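Local coordinates for protein histidinol dehydrogenase (Elizabethkingia anophelis NUHP1, PDB 6AN0) that probably catalyses the zinc-dependent, two-step oxidation of L-histidinol to L-histidine with NAD, the last step of histidine biosynthesis, at residues K424-V427 / S428-K432; N376-A379 / R380-G384; P164-E167 / S168-N172. All blocks are in the same frame, centred on the assembly; numbering follows the deposited sequence. Where two conformers were deposited one is given.

Contact 1 (K424-V427 / S428-K432)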
ATOM      1  N   LYS A 424     -17.289 -26.843  -3.409  1.00 23.98           N
ATOM      2  CA  LYS A 424     -18.243 -27.332  -4.399  1.00 25.81           C
ATOM      3  C   LYS A 424     -19.639 -27.472  -3.800  1.00 28.88           C
ATOM      4  O   LYS A 424     -20.636 -27.111  -4.435  1.00 30.11           O
ATOM      5  CB  LYS A 424     -17.779 -28.679  -4.953  1.00 31.92           C
ATOM      6  CG  LYS A 424     -18.844 -29.407  -5.756  1.00 32.74           C
ATOM      7  CD  LYS A 424     -18.372 -30.789  -6.198  1.00 36.81           C
ATOM      8  CE  LYS A 424     -19.519 -31.596  -6.787  1.00 46.46           C
ATOM      9  NZ  LYS A 424     -19.036 -32.879  -7.383  1.00 54.54           N
ATOM     10  N   HIS A 425     -19.730 -27.995  -2.576  1.00 24.71           N
ATOM     11  CA  HIS A 425     -21.040 -28.261  -1.987  1.00 28.15           C
ATOM     12  C   HIS A 425     -21.801 -26.974  -1.683  1.00 26.58           C
ATOM     13  O   HIS A 425     -23.034 -26.964  -1.742  1.00 30.99           O
ATOM     14  CB  HIS A 425     -20.885 -29.103  -0.716  1.00 27.31           C
ATOM     15  CG  HIS A 425     -22.178 -29.662  -0.201  1.00 28.61           C
ATOM     16  ND1 HIS A 425     -22.904 -30.614  -0.885  1.00 36.60           N
ATOM     17  CD2 HIS A 425     -22.881 -29.391   0.924  1.00 30.45           C
ATOM     18  CE1 HIS A 425     -23.992 -30.915  -0.198  1.00 32.80           C
ATOM     19  NE2 HIS A 425     -24.002 -30.188   0.904  1.00 32.13           N
ATOM     20  N   ALA A 426     -21.093 -25.885  -1.359  1.00 25.26           N
ATOM     21  CA  ALA A 426     -21.770 -24.619  -1.079  1.00 23.02           C
ATOM     22  C   ALA A 426     -22.517 -24.100  -2.305  1.00 28.50           C
ATOM     23  O   ALA A 426     -23.550 -23.430  -2.166  1.00 26.40           O
ATOM     24  CB  ALA A 426     -20.760 -23.577  -0.593  1.00 26.56           C
ATOM     25  N   VAL A 427     -22.005 -24.388  -3.503  1.00 22.91           N
ATOM     26  CA  VAL A 427     -22.747 -24.107  -4.733  1.00 26.31           C
ATOM     27  C   VAL A 427     -23.860 -25.131  -4.933  1.00 26.79           C
ATOM     28  O   VAL A 427     -25.009 -24.777  -5.222  1.00 27.01           O
ATOM     29  CB  VAL A 427     -21.788 -24.086  -5.943  1.00 26.01           C
ATOM     30  CG1 VAL A 427     -22.579 -23.957  -7.269  1.00 26.46           C
ATOM     31  CG2 VAL A 427     -20.762 -22.978  -5.812  1.00 25.66           C
ATOM     32  N   SER A 428     -23.533 -26.414  -4.749  1.00 28.00           N
ATOM     33  CA  SER A 428     -24.489 -27.480  -5.038  0.57 30.42           C
ATOM     34  C   SER A 428     -25.799 -27.304  -4.275  1.00 33.50           C
ATOM     35  O   SER A 428     -26.878 -27.525  -4.836  1.00 33.41           O
ATOM     36  CB  SER A 428     -23.860 -28.838  -4.721  0.57 34.15           C
ATOM     37  OG  SER A 428     -22.622 -28.980  -5.399  0.57 33.46           O
ATOM     38  N   VAL A 429     -25.737 -26.892  -3.002  1.00 29.83           N
ATOM     39  CA  VAL A 429     -26.979 -26.773  -2.238  1.00 34.64           C
ATOM     40  C   VAL A 429     -27.874 -25.663  -2.788  1.00 34.77           C
ATOM     41  O   VAL A 429     -29.106 -25.779  -2.752  1.00 32.32           O
ATOM     42  CB  VAL A 429     -26.695 -26.579  -0.737  1.00 31.17           C
ATOM     43  CG1 VAL A 429     -26.000 -27.807  -0.181  1.00 27.93           C
ATOM     44  CG2 VAL A 429     -25.879 -25.302  -0.478  1.00 27.70           C
ATOM     45  N   ARG A 430     -27.292 -24.586  -3.314  1.00 27.63           N
ATOM     46  CA  ARG A 430     -28.116 -23.558  -3.951  1.00 34.37           C
ATOM     47  C   ARG A 430     -28.772 -24.088  -5.223  1.00 31.34           C
ATOM     48  O   ARG A 430     -29.975 -23.897  -5.437  1.00 30.98           O
ATOM     49  CB  ARG A 430     -27.285 -22.310  -4.262  1.00 31.40           C
ATOM     50  CG  ARG A 430     -27.289 -21.237  -3.177  1.00 39.24           C
ATOM     51  CD  ARG A 430     -26.052 -21.346  -2.315  1.00 32.12           C
ATOM     52  NE  ARG A 430     -25.865 -20.220  -1.396  1.00 29.28           N
ATOM     53  CZ  ARG A 430     -24.966 -20.221  -0.415  1.00 30.39           C
ATOM     54  NH1 ARG A 430     -24.186 -21.284  -0.251  1.00 26.24           N
ATOM     55  NH2 ARG A 430     -24.831 -19.173   0.397  1.00 26.16           N
ATOM     56  N   LEU A 431     -27.998 -24.753  -6.083  1.00 30.85           N
ATOM     57  CA  LEU A 431     -28.556 -25.247  -7.339  1.00 32.45           C
ATOM     58  C   LEU A 431     -29.666 -26.259  -7.094  1.00 37.16           C
ATOM     59  O   LEU A 431     -30.713 -26.208  -7.746  1.00 38.92           O
ATOM     60  CB  LEU A 431     -27.460 -25.866  -8.199  1.00 30.61           C
ATOM     61  CG  LEU A 431     -26.266 -24.976  -8.526  1.00 31.07           C
ATOM     62  CD1 LEU A 431     -25.232 -25.757  -9.330  1.00 34.05           C
ATOM     63  CD2 LEU A 431     -26.697 -23.696  -9.256  1.00 35.97           C
ATOM     64  N   LYS A 432     -29.457 -27.191  -6.160  1.00 32.23           N
ATOM     65  CA  LYS A 432     -30.491 -28.188  -5.897  1.00 39.01           C
ATOM     66  C   LYS A 432     -31.749 -27.544  -5.329  1.00 39.94           C
ATOM     67  O   LYS A 432     -32.861 -28.008  -5.603  1.00 45.77           O
ATOM     68  CB  LYS A 432     -29.965 -29.267  -4.948  1.00 37.87           C
ATOM     69  CG  LYS A 432     -28.793 -30.078  -5.495  1.00 48.95           C
ATOM     70  CD  LYS A 432     -28.555 -31.340  -4.664  1.00 59.96           C
ATOM     71  CE  LYS A 432     -27.066 -31.607  -4.416  1.00 57.68           C
ATOM     72  NZ  LYS A 432     -26.561 -31.036  -3.121  1.00 36.31           N
TER
HETATM   73  O   HOH W   1     -21.749 -31.500  -3.607  1.00 43.76           O

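Contact 2 (N376-A379 / R380-G384). With EDO (1,2-ethanediol), chain G.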
ATOM      1  N   ASN A 376      14.347   7.749  -3.066  1.00 21.45           N
ATOM      2  CA  ASN A 376      15.390   6.719  -3.079  1.00 24.61           C
ATOM      3  C   ASN A 376      15.039   5.569  -4.022  1.00 29.68           C
ATOM      4  O   ASN A 376      15.468   4.428  -3.819  1.00 30.83           O
ATOM      5  CB  ASN A 376      15.659   6.192  -1.666  1.00 26.26           C
ATOM      6  CG  ASN A 376      17.009   5.506  -1.538  1.00 45.01           C
ATOM      7  OD1 ASN A 376      17.931   5.763  -2.312  1.00 53.10           O
ATOM      8  ND2 ASN A 376      17.124   4.619  -0.557  1.00 54.97           N
ATOM      9  N   GLY A 377      14.262   5.862  -5.065  1.00 21.85           N
ATOM     10  CA  GLY A 377      13.855   4.857  -6.023  1.00 22.91           C
ATOM     11  C   GLY A 377      12.559   4.157  -5.694  1.00 26.29           C
ATOM     12  O   GLY A 377      12.105   3.322  -6.489  1.00 25.03           O
ATOM     13  N   TYR A 378      11.932   4.472  -4.555  1.00 22.04           N
ATOM     14  CA  TYR A 378      10.639   3.873  -4.254  1.00 22.18           C
ATOM     15  C   TYR A 378       9.533   4.355  -5.179  1.00 19.74           C
ATOM     16  O   TYR A 378       8.419   3.826  -5.107  1.00 21.25           O
ATOM     17  CB  TYR A 378      10.269   4.125  -2.796  1.00 18.41           C
ATOM     18  CG  TYR A 378      11.044   3.197  -1.878  1.00 23.35           C
ATOM     19  CD1 TYR A 378      10.807   1.824  -1.893  1.00 18.46           C
ATOM     20  CD2 TYR A 378      12.028   3.680  -1.032  1.00 23.64           C
ATOM     21  CE1 TYR A 378      11.507   0.964  -1.071  1.00 23.37           C
ATOM     22  CE2 TYR A 378      12.752   2.814  -0.204  1.00 27.75           C
ATOM     23  CZ  TYR A 378      12.477   1.459  -0.233  1.00 29.54           C
ATOM     24  OH  TYR A 378      13.171   0.593   0.579  1.00 31.49           O
ATOM     25  N   ALA A 379       9.800   5.322  -6.059  1.00 19.86           N
ATOM     26  CA  ALA A 379       8.798   5.624  -7.075  1.00 20.53           C
ATOM     27  C   ALA A 379       8.622   4.462  -8.052  1.00 20.14           C
ATOM     28  O   ALA A 379       7.639   4.456  -8.807  1.00 20.52           O
ATOM     29  CB  ALA A 379       9.160   6.913  -7.827  1.00 18.89           C
ATOM     30  N   ARG A 380       9.517   3.460  -8.024  1.00 18.95           N
ATOM     31  CA  ARG A 380       9.312   2.261  -8.831  1.00 18.57           C
ATOM     32  C   ARG A 380       8.133   1.426  -8.357  1.00 22.61           C
ATOM     33  O   ARG A 380       7.606   0.628  -9.143  1.00 23.25           O
ATOM     34  CB  ARG A 380      10.563   1.367  -8.812  1.00 20.03           C
ATOM     35  CG  ARG A 380      11.778   2.060  -9.384  1.00 27.76           C
ATOM     36  CD  ARG A 380      13.037   1.189  -9.320  1.00 29.99           C
ATOM     37  NE  ARG A 380      14.207   1.980  -9.718  1.00 35.47           N
ATOM     38  CZ  ARG A 380      15.219   2.286  -8.911  1.00 38.84           C
ATOM     39  NH1 ARG A 380      15.218   1.848  -7.661  1.00 32.99           N
ATOM     40  NH2 ARG A 380      16.240   3.022  -9.357  1.00 29.60           N
ATOM     41  N   ASN A 381       7.751   1.525  -7.079  1.00 20.52           N
ATOM     42  CA  ASN A 381       6.752   0.603  -6.564  1.00 17.32           C
ATOM     43  C   ASN A 381       5.792   1.210  -5.558  1.00 23.74           C
ATOM     44  O   ASN A 381       4.938   0.482  -5.043  1.00 27.01           O
ATOM     45  CB  ASN A 381       7.428  -0.665  -5.966  1.00 18.45           C
ATOM     46  CG  ASN A 381       8.671  -0.362  -5.085  1.00 21.00           C
ATOM     47  OD1 ASN A 381       8.929   0.771  -4.703  1.00 25.06           O
ATOM     48  ND2 ASN A 381       9.420  -1.405  -4.759  1.00 21.09           N
ATOM     49  N   TYR A 382       5.866   2.509  -5.292  1.00 18.09           N
ATOM     50  CA  TYR A 382       4.904   3.184  -4.431  1.00 18.22           C
ATOM     51  C   TYR A 382       4.430   4.459  -5.101  1.00 17.82           C
ATOM     52  O   TYR A 382       5.106   4.998  -5.979  1.00 18.62           O
ATOM     53  CB  TYR A 382       5.509   3.566  -3.061  1.00 15.47           C
ATOM     54  CG  TYR A 382       5.839   2.394  -2.173  1.00 18.28           C
ATOM     55  CD1 TYR A 382       4.952   1.992  -1.168  1.00 21.53           C
ATOM     56  CD2 TYR A 382       7.038   1.696  -2.326  1.00 16.15           C
ATOM     57  CE1 TYR A 382       5.255   0.913  -0.321  1.00 21.62           C
ATOM     58  CE2 TYR A 382       7.347   0.617  -1.499  1.00 21.92           C
ATOM     59  CZ  TYR A 382       6.449   0.231  -0.504  1.00 23.88           C
ATOM     60  OH  TYR A 382       6.741  -0.830   0.329  1.00 23.16           O
ATOM     61  N   SER A 383       3.288   4.968  -4.625  1.00 19.80           N
ATOM     62  CA  SER A 383       2.767   6.277  -5.004  1.00 20.08           C
ATOM     63  C   SER A 383       3.008   7.279  -3.881  1.00 15.92           C
ATOM     64  O   SER A 383       3.272   6.914  -2.739  1.00 21.76           O
ATOM     65  CB  SER A 383       1.254   6.228  -5.297  1.00 20.14           C
ATOM     66  OG  SER A 383       0.921   5.245  -6.266  1.00 19.94           O
ATOM     67  N   GLY A 384       2.880   8.558  -4.210  1.00 21.32           N
ATOM     68  CA  GLY A 384       2.770   9.551  -3.159  1.00 22.68           C
ATOM     69  C   GLY A 384       1.484   9.374  -2.374  1.00 20.82           C
ATOM     70  O   GLY A 384       0.532   8.724  -2.821  1.00 21.46           O
TER
HETATM   71  C1  EDO G 506      13.753   0.266  -3.835  1.00 42.89           C
HETATM   72  O1  EDO G 506      14.535   1.465  -3.859  1.00 47.02           O
HETATM   73  C2  EDO G 506      12.759   0.277  -4.995  1.00 36.07           C
HETATM   74  O2  EDO G 506      13.451  -0.084  -6.197  1.00 41.99           O

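Contact 3 (P164-E167 / S168-N172)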
ATOM      1  N   PRO A 164       7.504  16.458  18.644  1.00 25.42           N
ATOM      2  CA  PRO A 164       8.252  16.553  19.914  1.00 21.30           C
ATOM      3  C   PRO A 164       8.349  17.983  20.416  1.00 28.99           C
ATOM      4  O   PRO A 164       8.439  18.932  19.624  1.00 27.80           O
ATOM      5  CB  PRO A 164       9.634  15.995  19.556  1.00 24.71           C
ATOM      6  CG  PRO A 164       9.744  16.159  18.074  1.00 23.65           C
ATOM      7  CD  PRO A 164       8.354  15.992  17.530  1.00 22.14           C
ATOM      8  N   PRO A 165       8.341  18.172  21.733  1.00 23.79           N
ATOM      9  CA  PRO A 165       8.504  19.513  22.302  1.00 28.44           C
ATOM     10  C   PRO A 165       9.947  19.987  22.247  1.00 31.48           C
ATOM     11  O   PRO A 165      10.893  19.202  22.147  1.00 29.42           O
ATOM     12  CB  PRO A 165       8.062  19.329  23.759  1.00 28.46           C
ATOM     13  CG  PRO A 165       8.460  17.899  24.060  1.00 25.73           C
ATOM     14  CD  PRO A 165       8.155  17.147  22.775  1.00 24.92           C
ATOM     15  N   ASP A 166      10.108  21.303  22.346  1.00 28.59           N
ATOM     16  CA  ASP A 166      11.437  21.835  22.593  1.00 30.88           C
ATOM     17  C   ASP A 166      11.754  21.701  24.087  1.00 31.18           C
ATOM     18  O   ASP A 166      10.970  21.143  24.862  1.00 29.75           O
ATOM     19  CB  ASP A 166      11.550  23.264  22.060  1.00 34.49           C
ATOM     20  CG  ASP A 166      10.696  24.278  22.821  1.00 43.94           C
ATOM     21  OD1 ASP A 166      10.189  23.998  23.927  1.00 36.29           O
ATOM     22  OD2 ASP A 166      10.546  25.398  22.292  1.00 39.83           O
ATOM     23  N   GLU A 167      12.915  22.201  24.507  1.00 33.13           N
ATOM     24  CA  GLU A 167      13.340  21.986  25.888  1.00 41.44           C
ATOM     25  C   GLU A 167      12.446  22.700  26.892  1.00 45.56           C
ATOM     26  O   GLU A 167      12.485  22.370  28.082  1.00 38.86           O
ATOM     27  CB  GLU A 167      14.797  22.418  26.072  1.00 38.53           C
ATOM     28  CG  GLU A 167      15.747  21.686  25.131  1.00 48.04           C
ATOM     29  CD  GLU A 167      17.178  21.621  25.637  1.00 58.76           C
ATOM     30  OE1 GLU A 167      17.438  22.077  26.769  1.00 61.71           O
ATOM     31  OE2 GLU A 167      18.040  21.096  24.900  1.00 64.09           O
ATOM     32  N   SER A 168      11.633  23.651  26.448  1.00 39.54           N
ATOM     33  CA  SER A 168      10.700  24.328  27.333  1.00 41.05           C
ATOM     34  C   SER A 168       9.317  23.696  27.318  1.00 39.57           C
ATOM     35  O   SER A 168       8.403  24.220  27.967  1.00 38.77           O
ATOM     36  CB  SER A 168      10.603  25.806  26.951  1.00 44.61           C
ATOM     37  OG  SER A 168      11.886  26.405  26.965  1.00 55.40           O
ATOM     38  N   GLY A 169       9.146  22.586  26.601  1.00 29.49           N
ATOM     39  CA  GLY A 169       7.868  21.916  26.493  1.00 30.66           C
ATOM     40  C   GLY A 169       6.930  22.439  25.422  1.00 35.29           C
ATOM     41  O   GLY A 169       5.775  21.998  25.368  1.00 36.13           O
ATOM     42  N   ASN A 170       7.389  23.326  24.545  1.00 32.89           N
ATOM     43  CA  ASN A 170       6.503  23.982  23.592  1.00 28.99           C
ATOM     44  C   ASN A 170       6.607  23.386  22.192  1.00 27.40           C
ATOM     45  O   ASN A 170       7.626  22.808  21.807  1.00 33.14           O
ATOM     46  CB  ASN A 170       6.801  25.483  23.545  1.00 32.24           C
ATOM     47  CG  ASN A 170       6.553  26.156  24.871  1.00 39.40           C
ATOM     48  OD1 ASN A 170       7.349  26.975  25.326  1.00 45.64           O
ATOM     49  ND2 ASN A 170       5.453  25.792  25.516  1.00 43.31           N
ATOM     50  N   ILE A 171       5.511  23.522  21.438  1.00 28.36           N
ATOM     51  CA  ILE A 171       5.421  23.138  20.034  1.00 23.88           C
ATOM     52  C   ILE A 171       5.348  24.415  19.208  1.00 34.33           C
ATOM     53  O   ILE A 171       4.692  25.381  19.617  1.00 31.54           O
ATOM     54  CB  ILE A 171       4.183  22.254  19.782  1.00 27.26           C
ATOM     55  CG1 ILE A 171       4.203  21.011  20.676  1.00 30.53           C
ATOM     56  CG2 ILE A 171       4.055  21.871  18.308  1.00 26.36           C
ATOM     57  CD1 ILE A 171       5.369  20.115  20.425  1.00 34.47           C
ATOM     58  N   ASN A 172       6.010  24.420  18.051  1.00 26.46           N
ATOM     59  CA  ASN A 172       6.023  25.611  17.211  1.00 33.03           C
ATOM     60  C   ASN A 172       4.592  26.058  16.905  1.00 24.26           C
ATOM     61  O   ASN A 172       3.743  25.221  16.578  1.00 26.72           O
ATOM     62  CB  ASN A 172       6.766  25.338  15.904  1.00 33.23           C
ATOM     63  CG  ASN A 172       7.034  26.613  15.123  1.00 40.35           C
ATOM     64  OD1 ASN A 172       6.132  27.178  14.507  1.00 40.92           O
ATOM     65  ND2 ASN A 172       8.271  27.078  15.159  1.00 36.60           N
TER
HETATM   66  O   HOH W   2       9.821  27.634  23.662  1.00 43.12           O

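Contact 1 (K424-V427 / S428-K432)
V429 lays its CG1 methyl over one face of the H425 imidazole. This is an i to i+4 CH-pi contact on the C-terminal helix 421-435. CG1 of V429 lies 3.7 Å from the centroid of the H425 ring, displaced toward the rim, and its closest ring atom is NE2. The two side chains cross at about a right angle. H425 sends CG anti to its backbone N (chi1 -168°), which brings the ring back beside the next turn. K432 adds a bent chain whose NZ stands 3.9 Å from CE1 of H425. That approach is oblique to the ring, and the nearby amine would probably disfavour a second proton on the imidazole. In the ring plane, at the edge, a water lies near ND1 of H425 and donates a hydrogen bond to OG of S428 in one of its two conformers.

The helical bond from S428 N to K424 O is 3.0 Å long. In that same conformer OG of S428 lies 2.9 Å from K424 O and is hydrogen-bonded to E412 of helix 401-417. K424 reaches E416 of that helix in a salt bridge. V427 and L431 point the same way, with CG1 of V427 3.8 Å from CD1 of L431, and both touch E412.

Another flank of the helix meets the second subunit, where V429 packs on F255 and A426 on D259. R430 links that subunit to a carbonyl of its own helix. Its NE and NH2 bind N356 O and D259 of the second subunit, the latter as a salt bridge. A bend at chi2 (98°) turns its third nitrogen back, and NH1 of R430 donates to A426 O at 2.9 Å, from 30° outside the carbonyl plane.

Contact 2 (N376-A379 / R380-G384)
Y378 and Y382 lie side by side and point the same way, but their rings are turned strongly against each other, with planes 77° apart. The centroids are 5.7 Å apart and the rings meet obliquely. CD1 of Y378 meets CE2 of Y382 at 3.7 Å. N381 approaches differently. Its amide is only 18° from the plane of the Y378 ring, and OD1 comes to the ring edge, 3.5 Å from CD1 of Y378. The first torsion sets CG of N381 between its backbone N and carbonyl carbon (chi1 44°), which swings the amide back toward Y378. ND2 of N381 is held by D210 O and G231 O of the second subunit.

The backbone beneath is a short 3-10 turn in the loop between helix 360-365 and strand 391-399. It lies near the probable active site: the side chains of A379 and E330, a predicted catalytic proton acceptor, are about 6 Å apart. R380 N donates to G377 O at 3.0 Å, and N381 N to Y378 O. Y378 O also accepts from Y382 N at 2.9 Å, so two amides grip one carbonyl oxygen. The Y382 bond runs nearly along the C=O axis, whereas N381 N comes in from well above the carbonyl plane.

R380 is extended from CG to NE and runs straight back alongside the turn, toward G377. A face of its guanidinium covers CA of G377, where the lack of a side chain leaves room for the group. NH2 of R380 binds L326 O. NH1 of R380 donates to O2 of a bound 1,2-ethanediol, 3.0 Å away. This diol, probably from the crystallisation liquor, also puts C1 over one face of the Y378 ring, 3.6 Å from CE1. P237 touches both tyrosines, while Y378 packs on G231 and Y382 on A233 of the second subunit.

Contact 3 (P164-E167 / S168-N172)
A type I beta turn with a G1 bulge, the 3:5 hairpin turn, reverses the chain at D166 to N170, in the loop that leads from strand 158-163 to helix 173-181. Its closing bond runs from G169 N to D166 O at 2.9 Å. G169 is the bulge residue, and its left-handed backbone (phi 85°) is one that glycine adopts readily. Next to it D166 N donates to N170 O at 3.0 Å, so D166 is tied to the returning chain on both sides of its CA.

The D166 carboxylate lies over the turn. Its CG sits between the backbone N and the carbonyl carbon (chi1 68°), which folds OD1 back to the amides. S168 N and N170 N each lie 2.9 Å from OD1 of D166, and they reach it from opposite faces of the carboxylate plane. The S168 bond, the more bent of the two, closes an Asx turn. N170 N is a second donor to the same oxygen.

Beside the turn, P165 covers the backbone of G169, and its CA makes a CA-H...O contact with N170 O. CD1 of I171 comes back to P164 O at 3.4 Å. P164 and P165 also touch helix 50-61, and G169 O accepts from K189. The side chains of P164 and Y132, a predicted NAD site residue, are about 4 Å apart. N172 then caps helix 173-181 through OD1 to A174 N.

The D166 carboxylate and N170 amide planes are 68° apart. A water bridges them, donating to OD2 of D166 at 2.7 Å and to OD1 of N170 at 3.1 Å.

How the contacts relate
Along the chain contact 3 comes first, then contact 2, then contact 1. All are local and none touches another. The centres of contacts 2 and 3 are about 33 Å apart, those of contacts 1 and 2 about 45 Å, and those of contacts 1 and 3 about 65 Å. Contact 3 follows strand 158-163 of the mixed sheet, beside a predicted NAD site. Contact 2 precedes strand 391-399 of the same sheet and lies near the predicted catalytic E330. Contact 1 is on helix 421-435, after strand 391-399 and helix 401-417, against which it packs. Its centre is about 47 Å from the chain centre. Contacts 1 and 2 both meet the second subunit, so the dimer is joined at two distant places, whereas contact 3 touches no other chain.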